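Local coordinates for protein Udp-n-acetylglucosamine pyrophosphorylase (Trypanosoma brucei, PDB 4BQH) that probably catalyses the transfer of a uridylyl group from UTP to N-acetylglucosamine 1-phosphate, giving UDP-N-acetylglucosamine and diphosphate, at residues 11-15 with 42-48; 51-55 with 374-380. All coordinates share one frame. Numbering follows the deposited sequence.

How the contacts relate
Contact 1 joins the N-terminal helices 7-15 and 32-44, and it closes before contact 2 opens a little further along the chain. Contact 2 ties the next helix, 51-64, to the far-off loop between helix 364-374 and strand 381-387, so it links the N-terminal helices to a distant part of the chain. The two centres lie about 16 Å apart, on the same side of the chain's centre. F51 connects them directly, packing by its CE2 atom 3.6 Å from L15 CD2. Both contacts also touch the allosteric inhibitor 9VU, contact 1 through G48 and contact 2 through residues of both its segments, so the pocket draws on distant parts of the sequence.

Contact 1. Residues 11-15 with 42-48; sequences CIQRL and ITNELAG. With 9VU ((3S)-3-[2-(1,3-benzodioxol-5-yl)-2-oxidanylidene-ethyl]-4-bromanyl-5-methyl-3-oxidanyl-1H-indol-2-one), chain C.
Residues 11-15 lie on helix 7-15, with phi near -60° and psi near -40° until L15 drifts to -95°/-8°; L15 N bonds C11 O at 3.0 Å. Against them runs the end of helix 32-44, followed by an irregular tail. The backbones are closest at C11 and I42, whose CA atoms are 6.8 Å apart. I42 offers a branched apolar side chain to both ends of the first segment: its CG2 lies 3.8 Å from C11 SG, and its CD1 lies 4.3 Å from L15 CD2. The short, unbranched side chain of C11 suits this close approach. I42 also presents its carbonyl, and R14 NH1 donates to I42 O at 3.0 Å. At T43 the OG1 atom comes to 3.3 Å from C11 SG, although its hydrogen bond goes to T39 O in the preceding turn. Here an arginine satisfies carbonyls at and just beyond a helix C-terminus, joining two helices of the N-terminal region. R14 can do this because its m, t, p side chain is long and its guanidinium carries several donors. By L46 (-122°/32°) the chain has left the helix and turns its carbonyl to the guanidinium edge, where R14 NH2 bonds L46 O at 2.7 Å; the same nitrogen also bonds V49 O. A47 takes polyproline II-like angles (-52°/133°). G48 then adopts phi 81°, a value glycine reaches without strain. Its N covers the guanidinium face opposite I42 CG2, 3.7 Å from R14 NH2, while G48 O accepts a 2.8 Å hydrogen bond from NAG of the inhibitor 9VU.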
ATOM      1  N   CYS A  11      30.240   6.955   5.536  1.00 19.72           N
ATOM      2  CA  CYS A  11      29.424   7.779   6.451  1.00 19.45           C
ATOM      3  C   CYS A  11      30.077   9.106   6.739  1.00 19.73           C
ATOM      4  O   CYS A  11      29.418  10.131   6.712  1.00 18.22           O
ATOM      5  CB  CYS A  11      29.123   7.056   7.771  1.00 19.75           C
ATOM      6  SG  CYS A  11      28.001   5.688   7.530  1.00 20.53           S
ATOM      7  N   ILE A  12      31.390   9.089   7.007  1.00 19.86           N
ATOM      8  CA  ILE A  12      32.120  10.321   7.256  1.00 20.07           C
ATOM      9  C   ILE A  12      32.020  11.285   6.078  1.00 20.18           C
ATOM     10  O   ILE A  12      31.815  12.474   6.283  1.00 20.14           O
ATOM     11  CB  ILE A  12      33.592  10.057   7.700  1.00 20.55           C
ATOM     12  CG1 ILE A  12      33.596   9.380   9.082  1.00 21.27           C
ATOM     13  CG2 ILE A  12      34.380  11.363   7.741  1.00 20.59           C
ATOM     14  CD1 ILE A  12      34.948   8.858   9.553  1.00 20.74           C
ATOM     15  N   GLN A  13      32.149  10.759   4.858  1.00 20.30           N
ATOM     16  CA  GLN A  13      32.014  11.562   3.637  1.00 21.34           C
ATOM     17  C   GLN A  13      30.601  12.139   3.548  1.00 20.95           C
ATOM     18  O   GLN A  13      30.413  13.345   3.300  1.00 19.91           O
ATOM     19  CB  GLN A  13      32.335  10.706   2.402  1.00 23.57           C
ATOM     20  CG  GLN A  13      32.601  11.498   1.124  1.00 26.84           C
ATOM     21  CD  GLN A  13      33.076  10.630  -0.041  1.00 28.25           C
ATOM     22  N   ARG A  14      29.609  11.286   3.804  1.00 19.38           N
ATOM     23  CA  ARG A  14      28.206  11.743   3.778  1.00 18.96           C
ATOM     24  C   ARG A  14      27.900  12.852   4.771  1.00 20.24           C
ATOM     25  O   ARG A  14      27.078  13.700   4.475  1.00 20.92           O
ATOM     26  CB  ARG A  14      27.235  10.587   3.952  1.00 17.40           C
ATOM     27  CG  ARG A  14      27.236   9.630   2.769  1.00 16.47           C
ATOM     28  CD  ARG A  14      26.394   8.411   3.049  1.00 17.07           C
ATOM     29  NE  ARG A  14      25.001   8.798   3.298  1.00 15.43           N
ATOM     30  CZ  ARG A  14      24.101   8.024   3.887  1.00 15.93           C
ATOM     31  NH1 ARG A  14      24.430   6.803   4.298  1.00 14.73           N
ATOM     32  NH2 ARG A  14      22.863   8.481   4.077  1.00 15.07           N
ATOM     33  N   LEU A  15      28.573  12.863   5.927  1.00 19.80           N
ATOM     34  CA  LEU A  15      28.314  13.887   6.950  1.00 21.54           C
ATOM     35  C   LEU A  15      29.245  15.104   6.912  1.00 23.54           C
ATOM     36  O   LEU A  15      29.022  16.078   7.641  1.00 24.79           O
ATOM     37  CB  LEU A  15      28.273  13.261   8.359  1.00 21.72           C
ATOM     38  CG  LEU A  15      26.952  12.586   8.805  1.00 21.10           C
ATOM     39  CD1 LEU A  15      25.832  13.612   8.980  1.00 21.06           C
ATOM     40  CD2 LEU A  15      26.495  11.489   7.854  1.00 22.27           C
ATOM     41  N   ILE A  42      23.424   4.640   9.819  1.00 13.16           N
ATOM     42  CA  ILE A  42      23.441   5.591   8.700  1.00 14.57           C
ATOM     43  C   ILE A  42      23.570   4.845   7.363  1.00 14.90           C
ATOM     44  O   ILE A  42      22.961   5.241   6.370  1.00 14.94           O
ATOM     45  CB  ILE A  42      24.540   6.655   8.876  1.00 14.89           C
ATOM     46  CG1 ILE A  42      24.250   7.528  10.103  1.00 15.51           C
ATOM     47  CG2 ILE A  42      24.710   7.521   7.631  1.00 14.69           C
ATOM     48  CD1 ILE A  42      25.468   8.309  10.565  1.00 16.09           C
ATOM     49  N   THR A  43      24.316   3.741   7.372  1.00 15.40           N
ATOM     50  CA  THR A  43      24.491   2.880   6.184  1.00 15.89           C
ATOM     51  C   THR A  43      23.246   2.077   5.783  1.00 16.30           C
ATOM     52  O   THR A  43      22.836   2.090   4.614  1.00 16.92           O
ATOM     53  CB  THR A  43      25.705   1.922   6.382  1.00 16.72           C
ATOM     54  OG1 THR A  43      26.881   2.705   6.623  1.00 16.78           O
ATOM     55  CG2 THR A  43      25.934   1.070   5.155  1.00 17.14           C
ATOM     56  N   ASN A  44      22.649   1.382   6.748  1.00 16.49           N
ATOM     57  CA  ASN A  44      21.603   0.399   6.495  1.00 16.86           C
ATOM     58  C   ASN A  44      20.191   0.901   6.703  1.00 16.47           C
ATOM     59  O   ASN A  44      19.256   0.329   6.130  1.00 16.95           O
ATOM     60  CB  ASN A  44      21.808  -0.828   7.374  1.00 18.31           C
ATOM     61  CG  ASN A  44      23.178  -1.432   7.193  1.00 20.49           C
ATOM     62  OD1 ASN A  44      23.761  -1.355   6.104  1.00 23.15           O
ATOM     63  ND2 ASN A  44      23.715  -2.009   8.259  1.00 21.64           N
ATOM     64  N   GLU A  45      20.029   1.924   7.543  1.00 14.93           N
ATOM     65  CA  GLU A  45      18.682   2.427   7.866  1.00 14.71           C
ATOM     66  C   GLU A  45      18.424   3.797   7.270  1.00 13.66           C
ATOM     67  O   GLU A  45      17.265   4.189   7.156  1.00 14.63           O
ATOM     68  CB  GLU A  45      18.461   2.519   9.379  1.00 15.22           C
ATOM     69  CG  GLU A  45      18.591   1.184  10.086  1.00 17.63           C
ATOM     70  CD  GLU A  45      18.344   1.333  11.574  1.00 18.71           C
ATOM     71  OE1 GLU A  45      17.261   1.825  11.961  1.00 20.00           O
ATOM     72  OE2 GLU A  45      19.234   0.972  12.356  1.00 19.28           O
ATOM     73  N   LEU A  46      19.488   4.540   6.970  1.00 12.75           N
ATOM     74  CA  LEU A  46      19.357   5.850   6.298  1.00 12.71           C
ATOM     75  C   LEU A  46      20.123   5.897   4.972  1.00 13.01           C
ATOM     76  O   LEU A  46      20.653   6.942   4.577  1.00 12.52           O
ATOM     77  CB  LEU A  46      19.796   7.008   7.216  1.00 13.24           C
ATOM     78  CG  LEU A  46      18.816   7.197   8.385  1.00 13.00           C
ATOM     79  CD1 LEU A  46      19.459   6.604   9.612  1.00 14.29           C
ATOM     80  CD2 LEU A  46      18.457   8.668   8.586  1.00 13.83           C
ATOM     81  N   ALA A  47      20.199   4.748   4.307  1.00 13.45           N
ATOM     82  CA  ALA A  47      20.886   4.658   3.018  1.00 12.86           C
ATOM     83  C   ALA A  47      20.352   5.730   2.063  1.00 13.10           C
ATOM     84  O   ALA A  47      19.132   5.935   1.963  1.00 14.03           O
ATOM     85  CB  ALA A  47      20.703   3.265   2.423  1.00 13.18           C
ATOM     86  N   GLY A  48      21.260   6.433   1.400  1.00 12.95           N
ATOM     87  CA  GLY A  48      20.890   7.381   0.364  1.00 12.82           C
ATOM     88  C   GLY A  48      20.443   8.749   0.851  1.00 13.25           C
ATOM     89  O   GLY A  48      20.421   9.694   0.060  1.00 12.72           O
TER
HETATM   90  OAN 9VU C1539      17.696  12.560   0.914  1.00 13.61           O
HETATM   91  CAH 9VU C1539      17.356  11.926  -0.103  1.00 13.99           C
HETATM   92  NAG 9VU C1539      18.171  11.113  -0.782  1.00 14.02           N
HETATM   93  CAC 9VU C1539      17.497  10.611  -1.852  1.00 13.59           C
HETATM   94  CAB 9VU C1539      17.939   9.781  -2.803  1.00 13.80           C
HETATM   95  CAA 9VU C1539      17.139   9.363  -3.878  1.00 14.26           C
HETATM   96  CAF 9VU C1539      15.833   9.861  -3.947  1.00 14.55           C
HETATM   97  CAJ 9VU C1539      14.976   9.467  -5.031  1.00 14.82           C
HETATM   98  CAE 9VU C1539      15.413  10.737  -2.920  1.00 13.97           C
HETATM   99 BRA  9VU C1539      13.614  11.338  -3.014  1.00 15.30          BR
HETATM  100  CAD 9VU C1539      16.228  11.104  -1.891  1.00 13.91           C
HETATM  101  CAI 9VU C1539      16.093  11.978  -0.754  1.00 13.97           C
HETATM  102  OAL 9VU C1539      15.933  13.329  -1.196  1.00 15.78           O
HETATM  103  CAM 9VU C1539      14.862  11.720   0.156  1.00 13.67           C
HETATM  104  CAO 9VU C1539      14.926  10.380   0.919  1.00 13.40           C
HETATM  105  OAP 9VU C1539      15.988   9.741   0.883  1.00 14.80           O
HETATM  106  CAQ 9VU C1539      13.779   9.978   1.666  1.00 13.19           C
HETATM  107  CAV 9VU C1539      12.521  10.559   1.494  1.00 12.82           C
HETATM  108  CAU 9VU C1539      11.457  10.171   2.219  1.00 12.68           C
HETATM  109  OAY 9VU C1539      10.171  10.626   2.160  1.00 12.32           O
HETATM  110  CAX 9VU C1539       9.585  10.164   3.408  1.00 11.89           C
HETATM  111  OAW 9VU C1539      10.328   8.974   3.701  1.00 11.82           O
HETATM  112  CAT 9VU C1539      11.547   9.191   3.118  1.00 12.53           C
HETATM  113  CAS 9VU C1539      12.720   8.572   3.329  1.00 12.63           C
HETATM  114  CAR 9VU C1539      13.853   8.941   2.605  1.00 13.19           C

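Contact 2. Residues 51-55 with 374-380. With 9VU ((3S)-3-[2-(1,3-benzodioxol-5-yl)-2-oxidanylidene-ethyl]-4-bromanyl-5-methyl-3-oxidanyl-1H-indol-2-one), chain C.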
ATOM      1  N   PHE A  51      21.952  14.477   3.869  1.00 14.48           N
ATOM      2  CA  PHE A  51      21.797  15.226   5.119  1.00 14.32           C
ATOM      3  C   PHE A  51      21.716  16.727   4.896  1.00 14.37           C
ATOM      4  O   PHE A  51      20.903  17.399   5.535  1.00 13.95           O
ATOM      5  CB  PHE A  51      22.889  14.820   6.138  1.00 14.59           C
ATOM      6  CG  PHE A  51      22.687  13.444   6.700  1.00 15.85           C
ATOM      7  CD1 PHE A  51      21.800  13.236   7.761  1.00 15.79           C
ATOM      8  CD2 PHE A  51      23.341  12.340   6.155  1.00 15.39           C
ATOM      9  CE1 PHE A  51      21.583  11.959   8.258  1.00 16.07           C
ATOM     10  CE2 PHE A  51      23.132  11.062   6.654  1.00 15.62           C
ATOM     11  CZ  PHE A  51      22.263  10.867   7.710  1.00 15.80           C
ATOM     12  N   ARG A  52      22.504  17.273   3.960  1.00 14.71           N
ATOM     13  CA  ARG A  52      22.372  18.702   3.643  1.00 15.53           C
ATOM     14  C   ARG A  52      20.981  19.049   3.122  1.00 13.73           C
ATOM     15  O   ARG A  52      20.380  20.041   3.535  1.00 13.07           O
ATOM     16  CB  ARG A  52      23.378  19.130   2.575  1.00 18.42           C
ATOM     17  CG  ARG A  52      24.780  19.319   3.097  1.00 23.06           C
ATOM     18  CD  ARG A  52      25.705  19.810   1.985  1.00 26.00           C
ATOM     19  NE  ARG A  52      25.364  21.164   1.545  1.00 30.83           N
ATOM     20  CZ  ARG A  52      25.739  22.290   2.151  1.00 32.91           C
ATOM     21  NH1 ARG A  52      26.474  22.258   3.258  1.00 35.64           N
ATOM     22  NH2 ARG A  52      25.375  23.468   1.646  1.00 35.84           N
ATOM     23  N   HIS A  53      20.483  18.223   2.206  1.00 13.24           N
ATOM     24  CA  HIS A  53      19.144  18.400   1.673  1.00 12.78           C
ATOM     25  C   HIS A  53      18.131  18.405   2.796  1.00 12.37           C
ATOM     26  O   HIS A  53      17.212  19.214   2.813  1.00 12.55           O
ATOM     27  CB  HIS A  53      18.828  17.302   0.651  1.00 12.81           C
ATOM     28  CG  HIS A  53      17.390  17.284   0.232  1.00 13.31           C
ATOM     29  ND1 HIS A  53      16.805  18.333  -0.394  1.00 14.39           N
ATOM     30  CD2 HIS A  53      16.403  16.323   0.407  1.00 13.41           C
ATOM     31  CE1 HIS A  53      15.506  18.044  -0.619  1.00 14.54           C
ATOM     32  NE2 HIS A  53      15.267  16.806  -0.151  1.00 13.85           N
ATOM     33  N   PHE A  54      18.282  17.508   3.766  1.00 12.29           N
ATOM     34  CA  PHE A  54      17.308  17.483   4.865  1.00 11.82           C
ATOM     35  C   PHE A  54      17.306  18.690   5.805  1.00 12.27           C
ATOM     36  O   PHE A  54      16.273  18.988   6.422  1.00 12.09           O
ATOM     37  CB  PHE A  54      17.345  16.151   5.606  1.00 11.67           C
ATOM     38  CG  PHE A  54      16.383  15.141   5.025  1.00 11.52           C
ATOM     39  CD1 PHE A  54      15.015  15.210   5.346  1.00 11.63           C
ATOM     40  CD2 PHE A  54      16.819  14.180   4.107  1.00 11.91           C
ATOM     41  CE1 PHE A  54      14.107  14.305   4.800  1.00 11.45           C
ATOM     42  CE2 PHE A  54      15.909  13.262   3.552  1.00 11.44           C
ATOM     43  CZ  PHE A  54      14.552  13.343   3.886  1.00 11.71           C
ATOM     44  N   ASN A  55      18.438  19.395   5.913  1.00 11.82           N
ATOM     45  CA  ASN A  55      18.402  20.705   6.581  1.00 12.49           C
ATOM     46  C   ASN A  55      17.442  21.669   5.879  1.00 12.44           C
ATOM     47  O   ASN A  55      16.678  22.385   6.532  1.00 12.21           O
ATOM     48  CB  ASN A  55      19.798  21.328   6.658  1.00 12.74           C
ATOM     49  CG  ASN A  55      20.786  20.461   7.421  1.00 13.36           C
ATOM     50  OD1 ASN A  55      20.437  19.768   8.394  1.00 12.95           O
ATOM     51  ND2 ASN A  55      22.044  20.511   6.985  1.00 12.86           N
ATOM     52  N   MET A 374      11.562  14.478  -6.458  1.00 12.16           N
ATOM     53  CA  MET A 374      11.575  14.466  -5.000  1.00 12.11           C
ATOM     54  C   MET A 374      12.941  14.798  -4.402  1.00 11.93           C
ATOM     55  O   MET A 374      13.002  15.325  -3.306  1.00 12.04           O
ATOM     56  CB  MET A 374      11.041  13.158  -4.432  1.00 12.20           C
ATOM     57  CG  MET A 374      10.534  13.312  -2.991  1.00 12.62           C
ATOM     58  SD  MET A 374       9.983  11.696  -2.405  1.00 12.87           S
ATOM     59  CE  MET A 374       9.423  12.205  -0.784  1.00 12.32           C
ATOM     60  N   LYS A 375      14.019  14.509  -5.129  1.00 12.06           N
ATOM     61  CA  LYS A 375      15.366  14.836  -4.646  1.00 12.81           C
ATOM     62  C   LYS A 375      15.551  16.313  -4.302  1.00 12.71           C
ATOM     63  O   LYS A 375      16.382  16.622  -3.484  1.00 13.17           O
ATOM     64  CB  LYS A 375      16.432  14.390  -5.644  1.00 13.88           C
ATOM     65  CG  LYS A 375      16.467  12.875  -5.804  1.00 15.82           C
ATOM     66  CD  LYS A 375      17.688  12.393  -6.567  1.00 18.51           C
ATOM     67  CE  LYS A 375      18.893  12.266  -5.646  1.00 19.35           C
ATOM     68  NZ  LYS A 375      19.950  11.450  -6.310  1.00 20.42           N
ATOM     69  N   SER A 376      14.796  17.212  -4.933  1.00 12.98           N
ATOM     70  CA  SER A 376      14.897  18.637  -4.577  1.00 14.03           C
ATOM     71  C   SER A 376      13.655  19.157  -3.885  1.00 14.78           C
ATOM     72  O   SER A 376      13.514  20.359  -3.662  1.00 16.47           O
ATOM     73  CB  SER A 376      15.239  19.479  -5.811  1.00 15.60           C
ATOM     74  OG  SER A 376      14.175  19.483  -6.764  1.00 17.25           O
ATOM     75  N   PHE A 377      12.763  18.251  -3.502  1.00 12.82           N
ATOM     76  CA  PHE A 377      11.462  18.625  -2.953  1.00 12.64           C
ATOM     77  C   PHE A 377      11.629  18.845  -1.454  1.00 12.36           C
ATOM     78  O   PHE A 377      12.269  18.026  -0.778  1.00 12.44           O
ATOM     79  CB  PHE A 377      10.490  17.462  -3.216  1.00 12.54           C
ATOM     80  CG  PHE A 377       9.139  17.621  -2.590  1.00 13.26           C
ATOM     81  CD1 PHE A 377       8.134  18.319  -3.246  1.00 14.57           C
ATOM     82  CD2 PHE A 377       8.851  16.991  -1.387  1.00 13.78           C
ATOM     83  CE1 PHE A 377       6.857  18.439  -2.678  1.00 15.50           C
ATOM     84  CE2 PHE A 377       7.586  17.112  -0.802  1.00 14.17           C
ATOM     85  CZ  PHE A 377       6.595  17.831  -1.447  1.00 14.34           C
ATOM     86  N   THR A 378      11.038  19.921  -0.933  1.00 11.84           N
ATOM     87  CA  THR A 378      11.287  20.279   0.462  1.00 12.31           C
ATOM     88  C   THR A 378      10.037  20.480   1.289  1.00 12.30           C
ATOM     89  O   THR A 378      10.157  20.805   2.468  1.00 12.51           O
ATOM     90  CB  THR A 378      12.127  21.574   0.576  1.00 12.93           C
ATOM     91  OG1 THR A 378      11.510  22.574  -0.226  1.00 13.75           O
ATOM     92  CG2 THR A 378      13.551  21.343   0.092  1.00 13.50           C
ATOM     93  N   GLN A 379       8.863  20.256   0.694  1.00 11.80           N
ATOM     94  CA  GLN A 379       7.571  20.476   1.381  1.00 13.42           C
ATOM     95  C   GLN A 379       7.068  19.246   2.128  1.00 12.14           C
ATOM     96  O   GLN A 379       6.003  18.683   1.824  1.00 12.14           O
ATOM     97  CB  GLN A 379       6.539  21.023   0.382  1.00 16.35           C
ATOM     98  CG  GLN A 379       7.015  22.347  -0.203  1.00 19.85           C
ATOM     99  CD  GLN A 379       5.951  23.085  -0.997  1.00 23.68           C
ATOM    100  OE1 GLN A 379       4.882  22.541  -1.303  1.00 26.57           O
ATOM    101  NE2 GLN A 379       6.239  24.341  -1.338  1.00 27.11           N
ATOM    102  N   TYR A 380       7.830  18.841   3.138  1.00 11.49           N
ATOM    103  CA  TYR A 380       7.415  17.698   3.958  1.00 11.33           C
ATOM    104  C   TYR A 380       6.446  18.164   5.035  1.00 11.74           C
ATOM    105  O   TYR A 380       6.226  19.376   5.221  1.00 11.73           O
ATOM    106  CB  TYR A 380       8.642  17.030   4.611  1.00 11.17           C
ATOM    107  CG  TYR A 380       9.500  16.156   3.712  1.00 10.92           C
ATOM    108  CD1 TYR A 380      10.016  16.637   2.499  1.00 11.71           C
ATOM    109  CD2 TYR A 380       9.850  14.863   4.104  1.00 10.83           C
ATOM    110  CE1 TYR A 380      10.848  15.854   1.702  1.00 11.05           C
ATOM    111  CE2 TYR A 380      10.660  14.069   3.306  1.00 10.94           C
ATOM    112  CZ  TYR A 380      11.163  14.569   2.113  1.00 10.95           C
ATOM    113  OH  TYR A 380      11.984  13.804   1.326  1.00 11.22           O
TER
HETATM  114  OAN 9VU C1539      17.696  12.560   0.914  1.00 13.61           O
HETATM  115  CAH 9VU C1539      17.356  11.926  -0.103  1.00 13.99           C
HETATM  116  NAG 9VU C1539      18.171  11.113  -0.782  1.00 14.02           N
HETATM  117  CAC 9VU C1539      17.497  10.611  -1.852  1.00 13.59           C
HETATM  118  CAB 9VU C1539      17.939   9.781  -2.803  1.00 13.80           C
HETATM  119  CAA 9VU C1539      17.139   9.363  -3.878  1.00 14.26           C
HETATM  120  CAF 9VU C1539      15.833   9.861  -3.947  1.00 14.55           C
HETATM  121  CAJ 9VU C1539      14.976   9.467  -5.031  1.00 14.82           C
HETATM  122  CAE 9VU C1539      15.413  10.737  -2.920  1.00 13.97           C
HETATM  123 BRA  9VU C1539      13.614  11.338  -3.014  1.00 15.30          BR
HETATM  124  CAD 9VU C1539      16.228  11.104  -1.891  1.00 13.91           C
HETATM  125  CAI 9VU C1539      16.093  11.978  -0.754  1.00 13.97           C
HETATM  126  OAL 9VU C1539      15.933  13.329  -1.196  1.00 15.78           O
HETATM  127  CAM 9VU C1539      14.862  11.720   0.156  1.00 13.67           C
HETATM  128  CAO 9VU C1539      14.926  10.380   0.919  1.00 13.40           C
HETATM  129  OAP 9VU C1539      15.988   9.741   0.883  1.00 14.80           O
HETATM  130  CAQ 9VU C1539      13.779   9.978   1.666  1.00 13.19           C
HETATM  131  CAV 9VU C1539      12.521  10.559   1.494  1.00 12.82           C
HETATM  132  CAU 9VU C1539      11.457  10.171   2.219  1.00 12.68           C
HETATM  133  OAY 9VU C1539      10.171  10.626   2.160  1.00 12.32           O
HETATM  134  CAX 9VU C1539       9.585  10.164   3.408  1.00 11.89           C
HETATM  135  OAW 9VU C1539      10.328   8.974   3.701  1.00 11.82           O
HETATM  136  CAT 9VU C1539      11.547   9.191   3.118  1.00 12.53           C
HETATM  137  CAS 9VU C1539      12.720   8.572   3.329  1.00 12.63           C
HETATM  138  CAR 9VU C1539      13.853   8.941   2.605  1.00 13.19           C
HETATM  139  O   HOH W   1      13.479  14.876  -0.678  1.00 11.95           O
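H53 lays one face of its imidazole against the backbone of 374-380, with K375 O over the ring at 3.3 Å from CE1 and F377 O near the ring plane at 3.2 Å from CE1. The loop it meets begins with a type I beta turn from M374 to F377, closed by a 2.9 Å hydrogen bond from F377 N to M374 O, as the chain leaves helix 364-374. In this member of the GT-A-like UDPGP family, the contact joins helix 51-64 to that loop and builds part of the inhibitor pocket. A t rotamer carries the flat ring of H53 across to the carbonyl-rich turn. T378 adds its methyl, CG2, 3.9 Å from H53 CE1, while its hydroxyl OG1 bonds E60 further along the same helix.

Aromatic packing takes over at the other end of the contact. F54 directs its ring edge toward the face of Y380 in an offset edge-to-face pair, with centroids 5.5 Å apart and planes at 74°. Phenylalanine supplies a purely apolar edge here, whereas tyrosine combines a packing face with a polar tip. The inhibitor 9VU fits beside these groups: F54 CE2 approaches OAN at 3.3 Å, M374 CE approaches OAY at 3.4 Å, and the aliphatic part of K375 reaches the oxindole, with CG 3.6 Å from CAF. One water gathers polar groups of protein and inhibitor: it donates to M374 O at 2.7 Å and is hydrogen-bonded to H53 NE2 at 2.7 Å, Y380 OH at 2.7 Å and 9VU OAL at 2.9 Å.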